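Local coordinates for thioredoxin-like protein (Parabacteroides distasonis, PDB 4FO5) that is of unproven function; it has a thioredoxin-like fold of the AhpC/TSA family but lacks the CxxC redox motif, so thiol-disulfide exchange is doubtful, at residues Y109-R112 with K113-N117. Sequence-based numbering, arbitrary orientation.
Sequences YDLR and KGFKN
The Schellman motif that ends helix 104-108 runs into a short 3-10 turn, whose two successive backbone bonds join Asp110 and Leu111 to Lys113 and Gly114. Lys113 N donates to Asp110 O at 3.2 Å, and Gly114 N to Leu111 O at 3.1 Å. Asp110, the C-prime residue with positive phi, holds its carboxylate between two cations. Arg112 NH1 forms a salt bridge with Asp110 OD1 at 2.8 Å, and Lys113 NZ a weak one with Asp110 OD2 at 3.4 Å. Lys113 runs extended beyond CG, laying its methylenes against the carboxylate, with CD 3.3 Å from Asp110 OD2. Arg112 lies alongside Lys113; the shared carboxylate probably offsets their like charges. Leu111, its CB pointing away from residues 113-117, has CG anti to the carbonyl carbon (chi1 -61°), which carries CD1 to 4.4 Å from Phe115 CE1. Gly114 takes a phi of 122°, open mainly to glycine. The loop probably corresponds to the cis-proline loop of thioredoxins, with Lys116 in the proline's place and its preceding peptide trans. Phe115 touches Ala41 and Asp44, where thioredoxins carry the CxxC cysteines, and Ser47 and Arg50 of helix 45-58; Leu111 and Phe115 meet Phe39 of strand 34-40, before strand 117-120 begins.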
ATOM      1  N   TYR A 109       4.988  -9.350   5.087  1.00 40.78           N
ATOM      2  CA  TYR A 109       3.616  -8.864   5.203  1.00 37.47           C
ATOM      3  C   TYR A 109       2.579  -9.991   5.187  1.00 44.64           C
ATOM      4  O   TYR A 109       1.380  -9.702   5.131  1.00 43.42           O
ATOM      5  CB  TYR A 109       3.316  -7.819   4.118  1.00 34.57           C
ATOM      6  CG  TYR A 109       3.765  -6.455   4.578  1.00 33.17           C
ATOM      7  CD1 TYR A 109       2.918  -5.636   5.315  1.00 32.47           C
ATOM      8  CD2 TYR A 109       5.079  -6.029   4.382  1.00 34.17           C
ATOM      9  CE1 TYR A 109       3.353  -4.419   5.825  1.00 31.69           C
ATOM     10  CE2 TYR A 109       5.525  -4.806   4.881  1.00 33.70           C
ATOM     11  CZ  TYR A 109       4.648  -3.995   5.579  1.00 34.83           C
ATOM     12  OH  TYR A 109       5.057  -2.783   6.052  1.00 33.09           O
ATOM     13  N   ASP A 110       3.042 -11.265   5.297  1.00 44.80           N
ATOM     14  CA  ASP A 110       2.221 -12.481   5.329  1.00 47.17           C
ATOM     15  C   ASP A 110       1.240 -12.490   4.139  1.00 48.67           C
ATOM     16  O   ASP A 110       0.042 -12.783   4.296  1.00 47.70           O
ATOM     17  CB  ASP A 110       1.486 -12.568   6.684  1.00 50.51           C
ATOM     18  CG  ASP A 110       0.982 -13.937   7.095  1.00 74.39           C
ATOM     19  OD1 ASP A 110       1.362 -14.942   6.433  1.00 78.74           O
ATOM     20  OD2 ASP A 110       0.229 -14.013   8.090  1.00 84.87           O
ATOM     21  N   LEU A 111       1.766 -12.165   2.934  1.00 43.70           N
ATOM     22  CA  LEU A 111       0.949 -12.048   1.717  1.00 42.22           C
ATOM     23  C   LEU A 111       0.485 -13.388   1.176  1.00 47.26           C
ATOM     24  O   LEU A 111      -0.322 -13.399   0.239  1.00 46.93           O
ATOM     25  CB  LEU A 111       1.652 -11.238   0.610  1.00 40.76           C
ATOM     26  CG  LEU A 111       2.002  -9.778   0.918  1.00 40.87           C
ATOM     27  CD1 LEU A 111       2.624  -9.132  -0.299  1.00 39.54           C
ATOM     28  CD2 LEU A 111       0.768  -8.968   1.369  1.00 39.56           C
ATOM     29  N   ARG A 112       0.923 -14.513   1.794  1.00 46.69           N
ATOM     30  CA  ARG A 112       0.465 -15.860   1.428  1.00 50.52           C
ATOM     31  C   ARG A 112      -1.008 -16.025   1.861  1.00 55.53           C
ATOM     32  O   ARG A 112      -1.736 -16.856   1.314  1.00 56.94           O
ATOM     33  CB  ARG A 112       1.360 -16.952   2.064  1.00 54.48           C
ATOM     34  CG  ARG A 112       1.269 -17.050   3.588  1.00 64.78           C
ATOM     35  CD  ARG A 112       1.826 -18.360   4.113  1.00 79.05           C
ATOM     36  NE  ARG A 112       1.037 -18.879   5.235  1.00 89.34           N
ATOM     37  CZ  ARG A 112       1.203 -18.525   6.507  1.00102.37           C
ATOM     38  NH1 ARG A 112       2.130 -17.634   6.842  1.00 81.05           N
ATOM     39  NH2 ARG A 112       0.438 -19.053   7.454  1.00 95.21           N
ATOM     40  N   LYS A 113      -1.430 -15.205   2.852  1.00 51.75           N
ATOM     41  CA  LYS A 113      -2.782 -15.164   3.402  1.00 52.43           C
ATOM     42  C   LYS A 113      -3.687 -14.275   2.522  1.00 55.84           C
ATOM     43  O   LYS A 113      -4.902 -14.226   2.737  1.00 57.42           O
ATOM     44  CB  LYS A 113      -2.762 -14.679   4.863  1.00 53.40           C
ATOM     45  CG  LYS A 113      -2.353 -15.775   5.842  1.00 71.25           C
ATOM     46  CD  LYS A 113      -2.666 -15.387   7.275  1.00 82.58           C
ATOM     47  CE  LYS A 113      -2.149 -16.401   8.265  1.00 98.42           C
ATOM     48  NZ  LYS A 113      -2.108 -15.851   9.648  1.00107.21           N
ATOM     49  N   GLY A 114      -3.090 -13.636   1.520  1.00 48.83           N
ATOM     50  CA  GLY A 114      -3.791 -12.795   0.558  1.00 46.94           C
ATOM     51  C   GLY A 114      -3.292 -11.365   0.508  1.00 47.12           C
ATOM     52  O   GLY A 114      -2.672 -10.873   1.458  1.00 45.34           O
ATOM     53  N   PHE A 115      -3.566 -10.688  -0.616  1.00 42.16           N
ATOM     54  CA  PHE A 115      -3.214  -9.293  -0.827  1.00 39.61           C
ATOM     55  C   PHE A 115      -4.045  -8.437   0.106  1.00 44.31           C
ATOM     56  O   PHE A 115      -5.238  -8.672   0.274  1.00 47.64           O
ATOM     57  CB  PHE A 115      -3.397  -8.904  -2.287  1.00 40.89           C
ATOM     58  CG  PHE A 115      -2.343  -9.551  -3.144  1.00 43.95           C
ATOM     59  CD1 PHE A 115      -0.994  -9.329  -2.900  1.00 47.63           C
ATOM     60  CD2 PHE A 115      -2.696 -10.402  -4.175  1.00 48.13           C
ATOM     61  CE1 PHE A 115      -0.015  -9.931  -3.694  1.00 50.74           C
ATOM     62  CE2 PHE A 115      -1.719 -10.995  -4.974  1.00 53.38           C
ATOM     63  CZ  PHE A 115      -0.386 -10.759  -4.725  1.00 51.26           C
ATOM     64  N   LYS A 116      -3.387  -7.499   0.756  1.00 37.17           N
ATOM     65  CA  LYS A 116      -3.934  -6.691   1.820  1.00 36.26           C
ATOM     66  C   LYS A 116      -3.448  -5.246   1.684  1.00 36.36           C
ATOM     67  O   LYS A 116      -2.515  -4.978   0.926  1.00 34.34           O
ATOM     68  CB  LYS A 116      -3.388  -7.334   3.129  1.00 41.08           C
ATOM     69  CG  LYS A 116      -4.057  -6.970   4.447  1.00 66.40           C
ATOM     70  CD  LYS A 116      -3.737  -8.015   5.522  1.00 77.51           C
ATOM     71  CE  LYS A 116      -4.215  -7.629   6.903  1.00 83.27           C
ATOM     72  NZ  LYS A 116      -3.616  -8.491   7.962  1.00 85.89           N
ATOM     73  N   ASN A 117      -4.091  -4.324   2.406  1.00 31.13           N
ATOM     74  CA  ASN A 117      -3.682  -2.937   2.508  1.00 29.22           C
ATOM     75  C   ASN A 117      -3.602  -2.563   3.997  1.00 32.62           C
ATOM     76  O   ASN A 117      -4.193  -3.233   4.854  1.00 32.86           O
ATOM     77  CB  ASN A 117      -4.573  -1.973   1.709  1.00 31.15           C
ATOM     78  CG  ASN A 117      -5.923  -1.617   2.293  1.00 45.42           C
ATOM     79  OD1 ASN A 117      -6.099  -1.360   3.499  1.00 36.17           O
ATOM     80  ND2 ASN A 117      -6.886  -1.458   1.412  1.00 40.81           N
TER